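Local coordinates for molybdenum ABC transporter, periplasmic molybdenum-binding protein (PDB 4RXL) that binds tungstate and probably serves as the periplasmic molybdate- and tungstate-binding component of an ABC transporter, at residues Y9-M14 and I57-E62; G39-A44 and D122-G127. All blocks are in the same frame, centred on the assembly; numbering follows the deposited sequence.

Contact 1: residues Y9-M14 and I57-E62. With WO4 (tungstate(VI)ion), chain B.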
ATOM      1  N   TYR A   9      13.096  -3.960  -0.396  1.00 16.33           N
ATOM      2  CA  TYR A   9      12.284  -3.040  -1.195  1.00 14.27           C
ATOM      3  C   TYR A   9      10.849  -3.266  -0.794  1.00 15.09           C
ATOM      4  O   TYR A   9      10.381  -4.398  -0.882  1.00 16.52           O
ATOM      5  CB  TYR A   9      12.482  -3.366  -2.680  1.00 15.09           C
ATOM      6  CG  TYR A   9      13.684  -2.713  -3.333  1.00 20.53           C
ATOM      7  CD1 TYR A   9      14.946  -2.840  -2.797  1.00 18.14           C
ATOM      8  CD2 TYR A   9      13.540  -1.971  -4.503  1.00 26.18           C
ATOM      9  CE1 TYR A   9      16.062  -2.212  -3.349  1.00 22.84           C
ATOM     10  CE2 TYR A   9      14.631  -1.368  -5.094  1.00 27.52           C
ATOM     11  CZ  TYR A   9      15.881  -1.492  -4.528  1.00 24.05           C
ATOM     12  OH  TYR A   9      16.950  -0.873  -5.135  1.00 34.82           O
ATOM     13  N   ALA A  10      10.111  -2.247  -0.348  1.00 14.04           N
ATOM     14  CA  ALA A  10       8.758  -2.445   0.158  1.00 12.84           C
ATOM     15  C   ALA A  10       7.825  -1.328  -0.261  1.00 13.10           C
ATOM     16  O   ALA A  10       8.181  -0.150  -0.196  1.00 13.58           O
ATOM     17  CB  ALA A  10       8.752  -2.550   1.668  1.00 15.67           C
ATOM     18  N   ALA A  11       6.600  -1.710  -0.625  1.00 14.07           N
ATOM     19  CA  ALA A  11       5.524  -0.774  -0.869  1.00 13.58           C
ATOM     20  C   ALA A  11       5.477   0.325   0.198  1.00 14.42           C
ATOM     21  O   ALA A  11       5.630   0.075   1.408  1.00 14.26           O
ATOM     22  CB  ALA A  11       4.211  -1.522  -0.856  1.00 14.54           C
ATOM     23  N   SER A  12       5.231   1.540  -0.230  1.00 14.97           N
ATOM     24  CA  SER A  12       5.153   2.641   0.675  1.00 14.39           C
ATOM     25  C   SER A  12       4.196   2.433   1.840  1.00 15.19           C
ATOM     26  O   SER A  12       4.468   2.914   2.933  1.00 15.62           O
ATOM     27  CB  SER A  12       4.758   3.902  -0.060  1.00 15.50           C
ATOM     28  OG  SER A  12       5.764   4.232  -1.023  1.00 18.88           O
ATOM     29  N   SER A  13       3.078   1.731   1.646  1.00 11.60           N
ATOM     30  CA  SER A  13       2.142   1.533   2.749  1.00 14.33           C
ATOM     31  C   SER A  13       2.765   0.667   3.863  1.00 12.77           C
ATOM     32  O   SER A  13       2.220   0.595   4.954  1.00 15.20           O
ATOM     33  CB  SER A  13       0.814   0.886   2.266  1.00 14.39           C
ATOM     34  OG  SER A  13       1.043  -0.327   1.573  1.00 16.59           O
ATOM     35  N   MET A  14       3.853  -0.037   3.551  1.00 14.32           N
ATOM     36  CA  MET A  14       4.584  -0.845   4.539  1.00 16.59           C
ATOM     37  C   MET A  14       5.665  -0.098   5.343  1.00 16.81           C
ATOM     38  O   MET A  14       6.317  -0.691   6.242  1.00 15.80           O
ATOM     39  CB  MET A  14       5.182  -2.079   3.841  1.00 14.53           C
ATOM     40  CG  MET A  14       4.205  -3.259   3.775  1.00 17.68           C
ATOM     41  SD  MET A  14       4.086  -4.230   5.354  1.00 16.02           S
ATOM     42  CE  MET A  14       2.744  -5.379   4.975  1.00 20.53           C
ATOM     43  N   ILE A  57       8.488  -6.569  -0.853  1.00 15.12           N
ATOM     44  CA  ILE A  57       7.117  -6.641  -0.352  1.00 13.50           C
ATOM     45  C   ILE A  57       6.268  -5.746  -1.232  1.00 14.37           C
ATOM     46  O   ILE A  57       6.459  -4.536  -1.285  1.00 15.30           O
ATOM     47  CB  ILE A  57       7.015  -6.169   1.119  1.00 15.39           C
ATOM     48  CG1 ILE A  57       7.862  -7.091   2.016  1.00 18.91           C
ATOM     49  CG2 ILE A  57       5.559  -6.085   1.597  1.00 17.91           C
ATOM     50  CD1 ILE A  57       8.000  -6.579   3.444  1.00 19.64           C
ATOM     51  N   SER A  58       5.313  -6.337  -1.916  1.00 15.08           N
ATOM     52  CA  SER A  58       4.383  -5.594  -2.780  1.00 15.76           C
ATOM     53  C   SER A  58       3.041  -5.379  -2.110  1.00 16.09           C
ATOM     54  O   SER A  58       2.641  -6.160  -1.258  1.00 15.73           O
ATOM     55  CB  SER A  58       4.188  -6.421  -4.038  1.00 16.05           C
ATOM     56  OG  SER A  58       3.330  -5.775  -4.953  1.00 16.20           O
ATOM     57  N   ALA A  59       2.312  -4.331  -2.511  1.00 13.85           N
ATOM     58  CA  ALA A  59       0.955  -4.098  -2.038  1.00 13.39           C
ATOM     59  C   ALA A  59      -0.112  -4.765  -2.906  1.00 18.31           C
ATOM     60  O   ALA A  59      -1.322  -4.599  -2.651  1.00 16.50           O
ATOM     61  CB  ALA A  59       0.707  -2.622  -1.891  1.00 13.03           C
ATOM     62  N   ASN A  60       0.328  -5.507  -3.930  1.00 13.82           N
ATOM     63  CA  ASN A  60      -0.553  -6.466  -4.608  1.00 16.53           C
ATOM     64  C   ASN A  60       0.165  -7.740  -5.043  1.00 17.15           C
ATOM     65  O   ASN A  60       1.386  -7.789  -5.037  1.00 18.56           O
ATOM     66  CB  ASN A  60      -1.306  -5.810  -5.773  1.00 15.15           C
ATOM     67  CG  ASN A  60      -0.429  -5.442  -6.944  1.00 23.41           C
ATOM     68  OD1 ASN A  60       0.732  -5.839  -7.040  1.00 20.14           O
ATOM     69  ND2 ASN A  60      -1.010  -4.648  -7.868  1.00 22.73           N
ATOM     70  N   GLU A  61      -0.582  -8.767  -5.416  1.00 19.04           N
ATOM     71  CA  GLU A  61       0.034 -10.022  -5.832  1.00 20.78           C
ATOM     72  C   GLU A  61       0.716  -9.876  -7.183  1.00 21.36           C
ATOM     73  O   GLU A  61       1.760 -10.479  -7.437  1.00 23.13           O
ATOM     74  CB  GLU A  61      -1.017 -11.145  -5.827  1.00 25.78           C
ATOM     75  CG  GLU A  61      -1.431 -11.491  -4.385  1.00 37.39           C
ATOM     76  CD  GLU A  61      -2.679 -12.349  -4.258  1.00 60.87           C
ATOM     77  OE1 GLU A  61      -3.659 -12.104  -4.992  1.00 71.58           O
ATOM     78  OE2 GLU A  61      -2.692 -13.249  -3.388  1.00 50.06           O
ATOM     79  N   GLU A  62       0.147  -9.024  -8.026  1.00 19.67           N
ATOM     80  CA  GLU A  62       0.564  -8.878  -9.411  1.00 23.47           C
ATOM     81  C   GLU A  62       2.028  -8.466  -9.517  1.00 20.55           C
ATOM     82  O   GLU A  62       2.773  -9.072 -10.287  1.00 20.58           O
ATOM     83  CB  GLU A  62      -0.354  -7.877 -10.136  1.00 27.56           C
ATOM     84  CG  GLU A  62      -1.749  -8.439 -10.471  1.00 49.89           C
ATOM     85  CD  GLU A  62      -2.652  -8.776  -9.266  1.00 40.09           C
ATOM     86  OE1 GLU A  62      -2.583  -8.068  -8.214  1.00 27.52           O
ATOM     87  OE2 GLU A  62      -3.462  -9.746  -9.390  1.00 35.99           O
TER
HETATM   88  W   WO4 B 301       1.606   1.260  -2.550  1.00 14.46           W
HETATM   89  O1  WO4 B 301       2.099   3.200  -2.756  1.00 15.60           O
HETATM   90  O2  WO4 B 301      -0.297   0.781  -3.127  1.00 18.95           O
HETATM   91  O3  WO4 B 301       2.914   0.121  -3.654  1.00 14.10           O
HETATM   92  O4  WO4 B 301       1.744   0.720  -0.563  1.00 13.75           O

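Contact 2: residues G39-A44 and D122-G127. With WO4 (tungstate(VI)ion), chain B.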
ATOM      1  N   GLY A  39       6.324   3.120  -4.598  1.00 15.87           N
ATOM      2  CA  GLY A  39       5.160   2.437  -5.169  1.00 13.11           C
ATOM      3  C   GLY A  39       5.637   1.066  -5.639  1.00 15.70           C
ATOM      4  O   GLY A  39       6.760   0.913  -6.158  1.00 16.42           O
ATOM      5  N   SER A  40       4.783   0.062  -5.460  1.00 15.16           N
ATOM      6  CA  SER A  40       5.166  -1.333  -5.681  1.00 14.28           C
ATOM      7  C   SER A  40       5.597  -1.545  -7.130  1.00 13.24           C
ATOM      8  O   SER A  40       6.528  -2.318  -7.422  1.00 16.51           O
ATOM      9  CB  SER A  40       4.043  -2.295  -5.339  1.00 14.18           C
ATOM     10  OG  SER A  40       3.600  -2.128  -4.002  1.00 15.17           O
ATOM     11  N   SER A  41       4.928  -0.852  -8.058  1.00 14.69           N
ATOM     12  CA  SER A  41       5.248  -0.934  -9.497  1.00 16.73           C
ATOM     13  C   SER A  41       6.631  -0.396  -9.811  1.00 17.41           C
ATOM     14  O   SER A  41       7.432  -1.032 -10.512  1.00 21.18           O
ATOM     15  CB  SER A  41       4.188  -0.153 -10.265  1.00 20.42           C
ATOM     16  OG  SER A  41       3.936   1.063  -9.574  1.00 23.03           O
ATOM     17  N   SER A  42       6.937   0.767  -9.266  1.00 18.54           N
ATOM     18  CA  SER A  42       8.236   1.323  -9.481  1.00 16.71           C
ATOM     19  C   SER A  42       9.371   0.443  -8.878  1.00 15.44           C
ATOM     20  O   SER A  42      10.395   0.213  -9.520  1.00 16.13           O
ATOM     21  CB  SER A  42       8.275   2.719  -8.908  1.00 21.70           C
ATOM     22  OG  SER A  42       9.542   3.318  -9.170  1.00 44.08           O
ATOM     23  N   LEU A  43       9.118  -0.071  -7.667  1.00 15.49           N
ATOM     24  CA  LEU A  43      10.108  -0.935  -7.020  1.00 14.61           C
ATOM     25  C   LEU A  43      10.360  -2.170  -7.861  1.00 13.69           C
ATOM     26  O   LEU A  43      11.515  -2.559  -8.104  1.00 17.01           O
ATOM     27  CB  LEU A  43       9.636  -1.323  -5.626  1.00 17.15           C
ATOM     28  CG  LEU A  43       9.472  -0.184  -4.626  1.00 20.77           C
ATOM     29  CD1 LEU A  43       8.839  -0.699  -3.345  1.00 21.69           C
ATOM     30  CD2 LEU A  43      10.793   0.459  -4.318  1.00 19.86           C
ATOM     31  N   ALA A  44       9.296  -2.825  -8.293  1.00 15.15           N
ATOM     32  CA  ALA A  44       9.444  -4.030  -9.113  1.00 17.49           C
ATOM     33  C   ALA A  44      10.240  -3.802 -10.385  1.00 13.60           C
ATOM     34  O   ALA A  44      11.050  -4.646 -10.792  1.00 17.00           O
ATOM     35  CB  ALA A  44       8.080  -4.613  -9.469  1.00 16.35           C
ATOM     36  N   ASP A 122      -2.940   3.248 -12.936  1.00 26.14           N
ATOM     37  CA  ASP A 122      -2.651   2.201 -13.886  1.00 27.39           C
ATOM     38  C   ASP A 122      -1.668   1.197 -13.338  1.00 27.99           C
ATOM     39  O   ASP A 122      -1.718   0.038 -13.736  1.00 34.88           O
ATOM     40  CB  ASP A 122      -2.140   2.783 -15.208  1.00 30.13           C
ATOM     41  CG  ASP A 122      -3.208   3.607 -15.928  1.00 34.91           C
ATOM     42  OD1 ASP A 122      -4.344   3.098 -16.085  1.00 42.50           O
ATOM     43  OD2 ASP A 122      -2.915   4.757 -16.328  1.00 44.84           O
ATOM     44  N   ALA A 123      -0.796   1.607 -12.416  1.00 22.44           N
ATOM     45  CA  ALA A 123       0.274   0.712 -11.959  1.00 25.93           C
ATOM     46  C   ALA A 123       0.488   0.599 -10.448  1.00 24.15           C
ATOM     47  O   ALA A 123       0.914  -0.448  -9.981  1.00 22.13           O
ATOM     48  CB  ALA A 123       1.583   1.092 -12.624  1.00 28.05           C
ATOM     49  N   VAL A 124       0.234   1.653  -9.677  1.00 18.08           N
ATOM     50  CA  VAL A 124       0.468   1.574  -8.233  1.00 16.69           C
ATOM     51  C   VAL A 124      -0.693   0.854  -7.572  1.00 16.95           C
ATOM     52  O   VAL A 124      -1.838   1.265  -7.799  1.00 17.04           O
ATOM     53  CB  VAL A 124       0.664   2.962  -7.575  1.00 14.86           C
ATOM     54  CG1 VAL A 124       0.874   2.791  -6.082  1.00 15.55           C
ATOM     55  CG2 VAL A 124       1.836   3.661  -8.228  1.00 20.96           C
ATOM     56  N   PRO A 125      -0.428  -0.166  -6.719  1.00 14.50           N
ATOM     57  CA  PRO A 125      -1.559  -0.930  -6.181  1.00 13.61           C
ATOM     58  C   PRO A 125      -2.675  -0.084  -5.584  1.00 14.89           C
ATOM     59  O   PRO A 125      -3.835  -0.298  -5.916  1.00 16.36           O
ATOM     60  CB  PRO A 125      -0.908  -1.856  -5.152  1.00 14.28           C
ATOM     61  CG  PRO A 125       0.430  -2.127  -5.787  1.00 17.20           C
ATOM     62  CD  PRO A 125       0.859  -0.787  -6.377  1.00 16.89           C
ATOM     63  N   ALA A 126      -2.339   0.925  -4.785  1.00 13.60           N
ATOM     64  CA  ALA A 126      -3.396   1.725  -4.172  1.00 16.11           C
ATOM     65  C   ALA A 126      -4.234   2.460  -5.215  1.00 17.62           C
ATOM     66  O   ALA A 126      -5.428   2.698  -5.001  1.00 17.05           O
ATOM     67  CB  ALA A 126      -2.799   2.740  -3.215  1.00 14.99           C
ATOM     68  N   GLY A 127      -3.599   2.901  -6.303  1.00 17.84           N
ATOM     69  CA  GLY A 127      -4.344   3.497  -7.428  1.00 15.86           C
ATOM     70  C   GLY A 127      -5.215   2.488  -8.173  1.00 14.88           C
ATOM     71  O   GLY A 127      -6.332   2.818  -8.578  1.00 18.54           O
TER
HETATM   72  W   WO4 B 301       1.606   1.260  -2.550  1.00 14.46           W
HETATM   73  O1  WO4 B 301       2.099   3.200  -2.756  1.00 15.60           O
HETATM   74  O2  WO4 B 301      -0.297   0.781  -3.127  1.00 18.95           O
HETATM   75  O3  WO4 B 301       2.914   0.121  -3.654  1.00 14.10           O
HETATM   76  O4  WO4 B 301       1.744   0.720  -0.563  1.00 13.75           O

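Contact 1: residues Y9-M14 and I57-E62
S13 grips the tungstate oxygen O4 twice. S13 N donates to O4 at 2.8 Å. S13 OG donates to the same O4 over a very short 2.5 Å. Its chi1 of 55° sets OG between the backbone N and the carbonyl carbon, so hydroxyl and amide converge on one oxygen. Y197 OH is also hydrogen-bonded to S13 OG. Methyl groups line the pocket beside O4. A11 CB lies 3.3 Å from O4 and packs against A59 CB at 3.8 Å. Behind this first shell, the C-terminal ends of the parallel strands 6-11 and 55-57 carry the loops that reach the anion, as in the periplasmic binding protein fold of the ModA family. I57 pairs with both neighbours of A10: I57 N donates to Y9 O, and A11 N to I57 O at 2.9 Å, nearly along the C=O axis. After A11, residues 12-14 form a 3-10 turn, closed by M14 N to A11 O. M14 is bent at chi2 and crosses I57 at about a right angle, with M14 CG 3.8 Å from I57 CG2. S58 OG donates in plane to a lone pair of N60 O, and N60 OD1 caps W63 N at the start of helix 61-69.

Contact 2: residues G39-A44 and D122-G127
S40 OG is the best-held polar atom here, with two partners. It donates to tungstate O3 over a very short 2.4 Å, and it is probably also hydrogen-bonded to A59 N. S40 N adds a second grip on the anion, donating to O3 at 2.6 Å. That bond is bent, with an N-H...O angle of 136°. S40 OG stands anti to its own carbonyl carbon, beside the backbone N, so both donors of the residue meet O3.

The site lies in the cleft of a two-lobed periplasmic binding protein fold, where the N-terminal ends of helices 40-49 and 125-137 face the same anion. G39 and V124 take the N-cap positions. P125, the first helical residue, has no N-H. A126 N donates to tungstate O2 at 2.6 Å. Two helix starts so placed probably help to stabilise the negative charge.

Between the two segments the touch is largely van der Waals, and most of the closest pairs set carbon against oxygen. The P125 ring covers the flank of S40, with P125 CG 3.6 Å from S40 OG. The same ring borders the ligand, P125 CB lying 3.4 Å from O2. Further from the anion, S41 faces A123. S41 CB comes to 3.3 Å from A123 O and to 3.7 Å from A123 CB. The S41 hydroxyl sits in the crowded position between N and carbonyl carbon, chi1 43°. W63 of helix 61-69 backs this side: its NE1 is hydrogen-bonded to A123 O, and its side chain touches S41 and P125. V124 divides its two methyls: CG2 meets S41 OG, while CG1, anti to the backbone N at 179°, meets tungstate O1 at 3.6 Å.

How the contacts relate
Both contacts are buried and both touch the tungstate, with their centres about 8 Å apart. Contact 1 stays within one lobe and joins neighbouring strands by regular backbone hydrogen bonds. Contact 2 joins the starts of two helices on the two sides of the cleft, mainly by van der Waals touches of serine and proline side chains and through the shared anion. The segments alternate along the chain. The contacts meet directly at S40, where A11 CB packs on the hydroxyl. N60 ND2 also packs against the P125 ring. Contact 1 gives hydrogen bonds to tungstate O4, contact 2 to O3 and O2. Y171 OH and V153 N give further hydrogen bonds to the anion.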